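PDB 6N1B: carbohydrate-binding protein from Flavonifractor plautii, which removes the acetyl group from N-acetylgalactosamine, the sugar that marks blood group A antigen, as part of a gut bacterial pathway converting A to universal O type blood. Local coordinates for residues D203-T208 and N223-V228; N236-R241 and L268-Q273. All coordinates share one frame; numbering follows the deposited sequence.

Interaction 1: residues D203-T208 and N223-V228; sequences DMLSPT and NNTGDV. With GLA (alpha-D-galactopyranose), chain B.
With chi1 at -54°, Leu205 carries CG beside its backbone N and turns its branched end to Thr225, whose chi1 of 84° sets OG1 between N and the carbonyl carbon and leaves CG2 beside N. The setting is the open end of a beta hairpin in a beta-propeller-like blade: Leu205, just before the corner at Ser206 and strand 207-212, pairs with Asn223 at the end of strand 217-224. Both arms of the threonine meet one methyl: Leu205 CD1 lies 3.8 Å from Thr225 OG1 and 3.9 Å from Thr225 CG2, the two side chains crossing at about a right angle. Thr225 OG1 finds its polar partner in the carbonyl of Tyr202.

The backbone evidence is that of an antiparallel hydrogen-bonded pair. Leu205 N donates to Asn223 O at 2.9 Å. The return bond, Asn223 N to Leu205 O at 2.8 Å, is straighter (170° at the hydrogen). The paired side chains share a face of the sheet, where Asn223 ND2 donates to the carbonyl of Trp271. Beyond the pair, the N of Ser206 at the corner bonds Asp120, a calcium ligand.

At the other end an Asx turn holds the chain as it leaves its strand: Asn224 OD1 accepts from Gly226 N at 2.8 Å, and Gly226 takes the positive phi that glycine tolerates best. Asp203 CB rests 3.4 Å from the same Asn224 OD1, while Asn224 CA makes a CH...O contact with the Asp203 carbonyl. Leu205 belongs to the glycan pocket, and its second methyl, CD2, stands 3.7 Å from O4 of the bound alpha-galactose.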
ATOM      1  N   ASP A 203      -3.285   8.663 -13.281  1.00  9.06           N
ATOM      2  CA  ASP A 203      -4.611   8.034 -13.374  1.00  9.24           C
ATOM      3  C   ASP A 203      -4.663   6.600 -12.953  1.00  8.16           C
ATOM      4  O   ASP A 203      -5.704   5.999 -13.112  1.00 10.02           O
ATOM      5  CB  ASP A 203      -5.218   8.219 -14.771  1.00  9.62           C
ATOM      6  CG  ASP A 203      -4.605   7.449 -15.913  1.00 12.81           C
ATOM      7  OD1 ASP A 203      -3.724   6.572 -15.688  1.00 12.01           O
ATOM      8  OD2 ASP A 203      -5.021   7.650 -17.092  1.00 17.57           O
ATOM      9  N   MET A 204      -3.587   6.094 -12.286  1.00  9.05           N
ATOM     10  CA  MET A 204      -3.543   4.718 -11.791  1.00 10.11           C
ATOM     11  C   MET A 204      -2.852   4.670 -10.414  1.00 10.04           C
ATOM     12  O   MET A 204      -1.935   3.895 -10.191  1.00  9.72           O
ATOM     13  CB  MET A 204      -2.751   3.793 -12.819  1.00 16.20           C
ATOM     14  CG  MET A 204      -3.056   3.807 -14.098  1.00 22.04           C
ATOM     15  SD  MET A 204      -2.109   2.731 -15.101  1.00 13.90           S
ATOM     16  CE  MET A 204      -0.547   3.506 -15.425  1.00 15.26           C
ATOM     17  N   LEU A 205      -3.190   5.623  -9.523  1.00  8.58           N
ATOM     18  CA  LEU A 205      -2.534   5.705  -8.240  1.00  7.61           C
ATOM     19  C   LEU A 205      -2.906   4.578  -7.304  1.00  8.24           C
ATOM     20  O   LEU A 205      -4.027   4.073  -7.273  1.00  8.67           O
ATOM     21  CB  LEU A 205      -2.772   7.029  -7.546  1.00  8.10           C
ATOM     22  CG  LEU A 205      -2.421   8.329  -8.331  1.00  9.31           C
ATOM     23  CD1 LEU A 205      -2.514   9.506  -7.476  1.00 10.14           C
ATOM     24  CD2 LEU A 205      -1.007   8.213  -8.941  1.00 10.37           C
ATOM     25  N   SER A 206      -1.928   4.230  -6.466  1.00  7.99           N
ATOM     26  CA  SER A 206      -2.150   3.235  -5.417  1.00  7.91           C
ATOM     27  C   SER A 206      -2.814   1.902  -5.920  1.00  7.45           C
ATOM     28  O   SER A 206      -3.825   1.480  -5.350  1.00  7.80           O
ATOM     29  CB  SER A 206      -2.970   3.835  -4.255  1.00  8.01           C
ATOM     30  OG  SER A 206      -3.115   2.950  -3.158  1.00  8.16           O
ATOM     31  N   PRO A 207      -2.186   1.330  -6.945  1.00  7.87           N
ATOM     32  CA  PRO A 207      -2.751   0.003  -7.373  1.00  8.26           C
ATOM     33  C   PRO A 207      -2.804  -1.009  -6.268  1.00  8.32           C
ATOM     34  O   PRO A 207      -1.826  -1.105  -5.478  1.00  9.29           O
ATOM     35  CB  PRO A 207      -1.737  -0.401  -8.488  1.00  8.61           C
ATOM     36  CG  PRO A 207      -0.474   0.248  -8.136  1.00  9.62           C
ATOM     37  CD  PRO A 207      -0.907   1.605  -7.612  1.00  8.21           C
ATOM     38  N   THR A 208      -3.864  -1.749  -6.140  1.00  7.06           N
ATOM     39  CA  THR A 208      -3.979  -2.756  -5.099  1.00  7.38           C
ATOM     40  C   THR A 208      -4.567  -3.973  -5.756  1.00  7.13           C
ATOM     41  O   THR A 208      -5.612  -3.869  -6.451  1.00  8.25           O
ATOM     42  CB  THR A 208      -4.712  -2.225  -3.856  1.00  8.12           C
ATOM     43  OG1 THR A 208      -4.880  -3.248  -2.895  1.00  9.36           O
ATOM     44  CG2 THR A 208      -6.076  -1.660  -4.129  1.00  9.26           C
ATOM     45  N   ASN A 223      -6.653   4.546  -8.204  1.00  7.55           N
ATOM     46  CA  ASN A 223      -7.353   5.841  -8.163  1.00  7.38           C
ATOM     47  C   ASN A 223      -6.961   6.678  -9.369  1.00  7.07           C
ATOM     48  O   ASN A 223      -5.785   6.936  -9.651  1.00  9.11           O
ATOM     49  CB  ASN A 223      -7.035   6.553  -6.859  1.00  7.96           C
ATOM     50  CG  ASN A 223      -7.734   7.839  -6.694  1.00  7.90           C
ATOM     51  OD1 ASN A 223      -8.844   8.020  -7.259  1.00  9.36           O
ATOM     52  ND2 ASN A 223      -7.185   8.734  -5.898  1.00  9.83           N
ATOM     53  N   ASN A 224      -8.005   7.104 -10.114  1.00  8.08           N
ATOM     54  CA  ASN A 224      -7.834   7.937 -11.336  1.00  8.39           C
ATOM     55  C   ASN A 224      -7.896   9.421 -10.951  1.00  8.88           C
ATOM     56  O   ASN A 224      -9.021   9.897 -10.590  1.00  9.68           O
ATOM     57  CB  ASN A 224      -8.884   7.568 -12.321  1.00  8.87           C
ATOM     58  CG  ASN A 224      -8.659   8.192 -13.668  1.00  9.21           C
ATOM     59  OD1 ASN A 224      -8.214   9.390 -13.704  1.00 10.56           O
ATOM     60  ND2 ASN A 224      -8.932   7.502 -14.746  1.00 10.49           N
ATOM     61  N   THR A 225      -6.733  10.064 -10.929  1.00  9.15           N
ATOM     62  CA  THR A 225      -6.652  11.521 -10.671  1.00  8.82           C
ATOM     63  C   THR A 225      -6.250  12.209 -11.960  1.00  9.71           C
ATOM     64  O   THR A 225      -5.758  13.361 -11.959  1.00 11.05           O
ATOM     65  CB  THR A 225      -5.773  11.796  -9.467  1.00  9.25           C
ATOM     66  OG1 THR A 225      -4.371  11.834  -9.789  1.00 10.77           O
ATOM     67  CG2 THR A 225      -6.012  10.864  -8.346  1.00  9.79           C
ATOM     68  N   GLY A 226      -6.511  11.568 -13.070  1.00  9.84           N
ATOM     69  CA  GLY A 226      -6.231  12.139 -14.383  1.00 10.45           C
ATOM     70  C   GLY A 226      -4.768  12.460 -14.601  1.00  9.99           C
ATOM     71  O   GLY A 226      -3.888  11.713 -14.171  1.00 10.29           O
ATOM     72  N   ASP A 227      -4.535  13.619 -15.213  1.00 10.68           N
ATOM     73  CA  ASP A 227      -3.212  14.153 -15.375  1.00 10.27           C
ATOM     74  C   ASP A 227      -2.910  15.243 -14.304  1.00 11.37           C
ATOM     75  O   ASP A 227      -1.970  16.036 -14.489  1.00 12.95           O
ATOM     76  CB  ASP A 227      -2.984  14.729 -16.774  1.00 10.51           C
ATOM     77  CG  ASP A 227      -1.503  14.918 -17.115  1.00 11.99           C
ATOM     78  OD1 ASP A 227      -0.718  13.958 -16.832  1.00 12.52           O
ATOM     79  OD2 ASP A 227      -1.197  15.925 -17.776  1.00 15.41           O
ATOM     80  N   VAL A 228      -3.663  15.210 -13.198  1.00 10.32           N
ATOM     81  CA  VAL A 228      -3.568  16.319 -12.221  1.00 10.96           C
ATOM     82  C   VAL A 228      -2.904  15.867 -10.901  1.00 10.40           C
ATOM     83  O   VAL A 228      -2.040  16.582 -10.411  1.00 12.42           O
ATOM     84  CB  VAL A 228      -5.005  16.876 -11.960  1.00 12.58           C
ATOM     85  CG1 VAL A 228      -4.958  17.930 -10.829  1.00 13.36           C
ATOM     86  CG2 VAL A 228      -5.619  17.442 -13.242  1.00 13.90           C
TER
HETATM   87  C1  GLA B   3       1.905  12.852  -4.473  1.00 16.88           C
HETATM   88  C2  GLA B   3       2.254  11.330  -4.583  1.00 14.12           C
HETATM   89  C3  GLA B   3       2.984  11.070  -5.911  1.00 22.29           C
HETATM   90  C4  GLA B   3       2.168  11.604  -7.144  1.00 15.92           C
HETATM   91  C5  GLA B   3       1.706  13.072  -6.886  1.00 18.54           C
HETATM   92  C6  GLA B   3       0.667  13.509  -7.837  1.00 20.19           C
HETATM   93  O2  GLA B   3       3.148  11.034  -3.446  1.00 20.90           O
HETATM   94  O3  GLA B   3       3.406   9.500  -6.052  1.00 20.41           O
HETATM   95  O4  GLA B   3       1.103  10.739  -7.273  1.00 18.65           O
HETATM   96  O5  GLA B   3       0.994  13.201  -5.578  1.00 17.06           O
HETATM   97  O6  GLA B   3       0.281  14.941  -7.669  1.00 14.53           O

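Interaction 2: residues N236-R241 and L268-Q273; sequences NFVEMR and LAPWHQ. With CA (calcium ion), chain C; GLA (alpha-D-galactopyranose), chain B.
Asn236 supplies the hydrogen bond between the segments: its ND2 reaches Pro270 O at 2.9 Å, nearly along the C=O axis and with the oxygen close to the amide plane. Within 268-273, His272 ND1 donates to Trp271 O at 2.7 Å; the acceptor lies in the imidazole plane, which helps hold the ring's rotation and leaves NE2 for calcium, although ND1 approaches from above the carbonyl plane.

Among ring contacts, Asn236 ND2 sits at the Trp271 edge, 4.0 Å from CE3, with amide and indole planes 36° apart. Trp271 lines the glycan pocket: CH2 lies 3.6 Å from O5 of the alpha-galactose, and NE1 bonds the Tyr335 hydroxyl.

Apolar contact comes from Val238, whose CG2 is 3.9 Å from Pro270 CB and also lies against Gln273 OE1; Gln273 NE2 bonds Ser206 O.

In the metal site, His272 NE2 binds calcium at 2.1 Å, and Asp120 with four waters completes six ligands, so neighbouring residues of one segment serve sugar and metal.

Trp271 and His272 form a classic beta bulge opposite Gln289 in strand 283-291, neighbour of 269-278, whereas strand 237-243 runs between 217-224 and 253-254 in the preceding sheet.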
ATOM      1  N   ASN A 236     -11.613  12.820  -8.179  1.00  8.34           N
ATOM      2  CA  ASN A 236     -10.988  11.506  -8.168  1.00  8.32           C
ATOM      3  C   ASN A 236     -12.059  10.400  -8.203  1.00  8.00           C
ATOM      4  O   ASN A 236     -13.112  10.524  -7.610  1.00  9.13           O
ATOM      5  CB  ASN A 236     -10.140  11.286  -6.924  1.00  8.52           C
ATOM      6  CG  ASN A 236      -8.967  12.244  -6.833  1.00  9.16           C
ATOM      7  OD1 ASN A 236      -8.568  12.866  -7.800  1.00  9.15           O
ATOM      8  ND2 ASN A 236      -8.271  12.181  -5.664  1.00  8.87           N
ATOM      9  N   PHE A 237     -11.684   9.254  -8.819  1.00  8.04           N
ATOM     10  CA  PHE A 237     -12.583   8.063  -8.810  1.00  8.63           C
ATOM     11  C   PHE A 237     -11.717   6.811  -9.017  1.00  8.31           C
ATOM     12  O   PHE A 237     -10.734   6.826  -9.742  1.00  7.96           O
ATOM     13  CB  PHE A 237     -13.704   8.178  -9.875  1.00  8.66           C
ATOM     14  CG  PHE A 237     -13.210   8.237 -11.288  1.00  8.79           C
ATOM     15  CD1 PHE A 237     -12.810   9.372 -11.819  1.00  9.71           C
ATOM     16  CD2 PHE A 237     -13.191   7.082 -12.023  1.00 10.57           C
ATOM     17  CE1 PHE A 237     -12.364   9.451 -13.074  1.00 11.16           C
ATOM     18  CE2 PHE A 237     -12.759   7.117 -13.357  1.00 11.26           C
ATOM     19  CZ  PHE A 237     -12.371   8.321 -13.891  1.00 11.33           C
ATOM     20  N   VAL A 238     -12.173   5.716  -8.395  1.00  8.37           N
ATOM     21  CA  VAL A 238     -11.471   4.434  -8.494  1.00  8.35           C
ATOM     22  C   VAL A 238     -11.989   3.601  -9.665  1.00  8.39           C
ATOM     23  O   VAL A 238     -13.204   3.539  -9.967  1.00  8.61           O
ATOM     24  CB  VAL A 238     -11.588   3.687  -7.145  1.00  8.42           C
ATOM     25  CG1 VAL A 238     -11.191   2.240  -7.220  1.00  8.75           C
ATOM     26  CG2 VAL A 238     -10.761   4.364  -6.053  1.00  9.66           C
ATOM     27  N   GLU A 239     -11.044   2.989 -10.338  1.00  8.84           N
ATOM     28  CA  GLU A 239     -11.307   2.054 -11.440  1.00  8.25           C
ATOM     29  C   GLU A 239     -10.741   0.725 -11.083  1.00  9.01           C
ATOM     30  O   GLU A 239      -9.648   0.609 -10.458  1.00  9.08           O
ATOM     31  CB  GLU A 239     -10.674   2.510 -12.736  1.00  9.17           C
ATOM     32  CG  GLU A 239     -11.315   3.803 -13.302  1.00 11.36           C
ATOM     33  CD  GLU A 239     -10.630   4.334 -14.555  1.00 10.92           C
ATOM     34  OE1 GLU A 239      -9.395   4.580 -14.536  1.00 12.96           O
ATOM     35  OE2 GLU A 239     -11.365   4.469 -15.546  1.00 13.75           O
ATOM     36  N   MET A 240     -11.389  -0.365 -11.533  1.00  8.25           N
ATOM     37  CA  MET A 240     -10.859  -1.725 -11.450  1.00  8.42           C
ATOM     38  C   MET A 240     -10.546  -2.255 -12.825  1.00  8.57           C
ATOM     39  O   MET A 240     -11.124  -1.844 -13.826  1.00  8.61           O
ATOM     40  CB  MET A 240     -11.892  -2.626 -10.682  1.00  9.13           C
ATOM     41  CG  MET A 240     -13.086  -2.963 -11.559  1.00 10.91           C
ATOM     42  SD  MET A 240     -14.490  -3.672 -10.646  1.00 11.74           S
ATOM     43  CE  MET A 240     -13.712  -5.073  -9.960  1.00 10.80           C
ATOM     44  N   ARG A 241      -9.586  -3.190 -12.857  1.00  8.26           N
ATOM     45  CA  ARG A 241      -9.203  -3.933 -14.023  1.00  8.03           C
ATOM     46  C   ARG A 241      -9.067  -5.415 -13.660  1.00  8.12           C
ATOM     47  O   ARG A 241      -8.764  -5.754 -12.503  1.00  9.07           O
ATOM     48  CB  ARG A 241      -7.862  -3.463 -14.590  1.00  8.23           C
ATOM     49  CG  ARG A 241      -7.858  -2.035 -15.054  1.00  8.99           C
ATOM     50  CD  ARG A 241      -6.426  -1.608 -15.315  1.00 10.90           C
ATOM     51  NE  ARG A 241      -6.271  -0.319 -16.074  1.00 14.62           N
ATOM     52  CZ  ARG A 241      -6.348   0.847 -15.591  1.00 14.45           C
ATOM     53  NH1 ARG A 241      -6.536   1.042 -14.287  1.00 15.31           N
ATOM     54  NH2 ARG A 241      -6.204   1.935 -16.310  1.00 17.59           N
ATOM     55  N   LEU A 268     -17.030  11.816   0.572  1.00  8.10           N
ATOM     56  CA  LEU A 268     -15.586  11.523   0.624  1.00  8.66           C
ATOM     57  C   LEU A 268     -15.079  11.116  -0.727  1.00  8.01           C
ATOM     58  O   LEU A 268     -15.772  10.437  -1.507  1.00  9.14           O
ATOM     59  CB  LEU A 268     -15.356  10.391   1.684  1.00  8.20           C
ATOM     60  CG  LEU A 268     -15.664  10.826   3.133  1.00  9.14           C
ATOM     61  CD1 LEU A 268     -15.964   9.613   3.937  1.00 10.36           C
ATOM     62  CD2 LEU A 268     -14.472  11.567   3.627  1.00 10.23           C
ATOM     63  N   ALA A 269     -13.830  11.452  -1.013  1.00  8.94           N
ATOM     64  CA  ALA A 269     -13.165  11.122  -2.252  1.00  8.39           C
ATOM     65  C   ALA A 269     -11.906  10.311  -1.980  1.00  7.48           C
ATOM     66  O   ALA A 269     -11.249  10.497  -0.945  1.00  8.79           O
ATOM     67  CB  ALA A 269     -12.762  12.395  -3.001  1.00  9.90           C
ATOM     68  N   PRO A 270     -11.550   9.421  -2.903  1.00  7.40           N
ATOM     69  CA  PRO A 270     -10.417   8.552  -2.686  1.00  7.57           C
ATOM     70  C   PRO A 270      -9.098   9.281  -2.948  1.00  8.38           C
ATOM     71  O   PRO A 270      -8.949  10.073  -3.854  1.00  8.02           O
ATOM     72  CB  PRO A 270     -10.592   7.428  -3.715  1.00  8.38           C
ATOM     73  CG  PRO A 270     -11.364   8.131  -4.856  1.00  9.46           C
ATOM     74  CD  PRO A 270     -12.261   9.098  -4.118  1.00  9.08           C
ATOM     75  N   TRP A 271      -8.061   8.846  -2.184  1.00  7.58           N
ATOM     76  CA  TRP A 271      -6.669   9.112  -2.546  1.00  7.86           C
ATOM     77  C   TRP A 271      -5.889   7.858  -2.814  1.00  7.42           C
ATOM     78  O   TRP A 271      -5.370   7.623  -3.927  1.00  8.33           O
ATOM     79  CB  TRP A 271      -5.895  10.015  -1.497  1.00  8.16           C
ATOM     80  CG  TRP A 271      -4.468  10.275  -1.904  1.00  8.71           C
ATOM     81  CD1 TRP A 271      -3.326   9.871  -1.203  1.00  8.32           C
ATOM     82  CD2 TRP A 271      -4.001  10.867  -3.132  1.00  8.32           C
ATOM     83  NE1 TRP A 271      -2.235  10.250  -1.885  1.00  9.44           N
ATOM     84  CE2 TRP A 271      -2.582  10.883  -3.062  1.00  8.79           C
ATOM     85  CE3 TRP A 271      -4.635  11.514  -4.217  1.00  8.41           C
ATOM     86  CZ2 TRP A 271      -1.788  11.380  -4.038  1.00  9.55           C
ATOM     87  CZ3 TRP A 271      -3.813  12.037  -5.202  1.00  9.25           C
ATOM     88  CH2 TRP A 271      -2.415  11.982  -5.150  1.00  9.42           C
ATOM     89  N   HIS A 272      -5.751   6.977  -1.809  1.00  7.74           N
ATOM     90  CA  HIS A 272      -4.956   5.764  -1.889  1.00  7.92           C
ATOM     91  C   HIS A 272      -5.761   4.668  -1.178  1.00  7.68           C
ATOM     92  O   HIS A 272      -6.634   4.950  -0.350  1.00  8.93           O
ATOM     93  CB  HIS A 272      -3.558   5.931  -1.276  1.00  8.05           C
ATOM     94  CG  HIS A 272      -2.519   6.546  -2.089  1.00  8.04           C
ATOM     95  ND1 HIS A 272      -2.743   7.294  -3.222  1.00  7.83           N
ATOM     96  CD2 HIS A 272      -1.165   6.524  -1.920  1.00  9.54           C
ATOM     97  CE1 HIS A 272      -1.564   7.664  -3.737  1.00  7.71           C
ATOM     98  NE2 HIS A 272      -0.579   7.214  -2.984  1.00 10.21           N
ATOM     99  N   GLN A 273      -5.471   3.391  -1.470  1.00  7.76           N
ATOM    100  CA  GLN A 273      -6.307   2.297  -0.926  1.00  7.72           C
ATOM    101  C   GLN A 273      -5.584   0.953  -0.976  1.00  7.87           C
ATOM    102  O   GLN A 273      -4.668   0.768  -1.765  1.00  7.87           O
ATOM    103  CB  GLN A 273      -7.625   2.175  -1.694  1.00  8.59           C
ATOM    104  CG  GLN A 273      -7.460   1.948  -3.212  1.00  8.50           C
ATOM    105  CD  GLN A 273      -7.147   3.195  -4.033  1.00  8.19           C
ATOM    106  OE1 GLN A 273      -7.727   4.291  -3.771  1.00  9.35           O
ATOM    107  NE2 GLN A 273      -6.248   3.052  -5.051  1.00  9.23           N
TER
HETATM  108 CA    CA C 501       1.440   7.509  -3.447  1.00  7.11          CA
HETATM  109  C1  GLA B   3       1.905  12.852  -4.473  1.00 16.88           C
HETATM  110  C2  GLA B   3       2.254  11.330  -4.583  1.00 14.12           C
HETATM  111  C3  GLA B   3       2.984  11.070  -5.911  1.00 22.29           C
HETATM  112  C4  GLA B   3       2.168  11.604  -7.144  1.00 15.92           C
HETATM  113  C5  GLA B   3       1.706  13.072  -6.886  1.00 18.54           C
HETATM  114  C6  GLA B   3       0.667  13.509  -7.837  1.00 20.19           C
HETATM  115  O2  GLA B   3       3.148  11.034  -3.446  1.00 20.90           O
HETATM  116  O3  GLA B   3       3.406   9.500  -6.052  1.00 20.41           O
HETATM  117  O4  GLA B   3       1.103  10.739  -7.273  1.00 18.65           O
HETATM  118  O5  GLA B   3       0.994  13.201  -5.578  1.00 17.06           O
HETATM  119  O6  GLA B   3       0.281  14.941  -7.669  1.00 14.53           O
HETATM  120  O   HOH W   1       1.696   9.368  -2.752  1.00 14.91           O
HETATM  121  O   HOH W   2       2.147   6.596  -1.630  1.00 11.44           O
HETATM  122  O   HOH W   3       3.428   8.238  -3.793  1.00 32.40           O
HETATM  123  O   HOH W   4       0.811   8.229  -5.364  1.00 10.71           O

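How the interactions relate
Following the chain, residues 203-208 lead into strand 207-212, which turns back as 217-224; interaction 1 closes this hairpin across 14 intervening residues, 10 of them in strands. The chain then rounds a loop to 236-241, and interaction 2 closes a second, longer loop of 26 residues at 268-273. The contacts are in series and neither nest nor cross. Interaction 1 joins the run-in to strand 207-212 to the end of its hairpin partner 217-224; interaction 2 ties that sheet to the next. Their centres are about 7 Å apart, and they meet directly: Asn224 N lies 2.8 Å from Phe237 O, a probable backbone hydrogen bond, and Thr225 packs on Asn236. Both contacts reach the bound alpha-galactose.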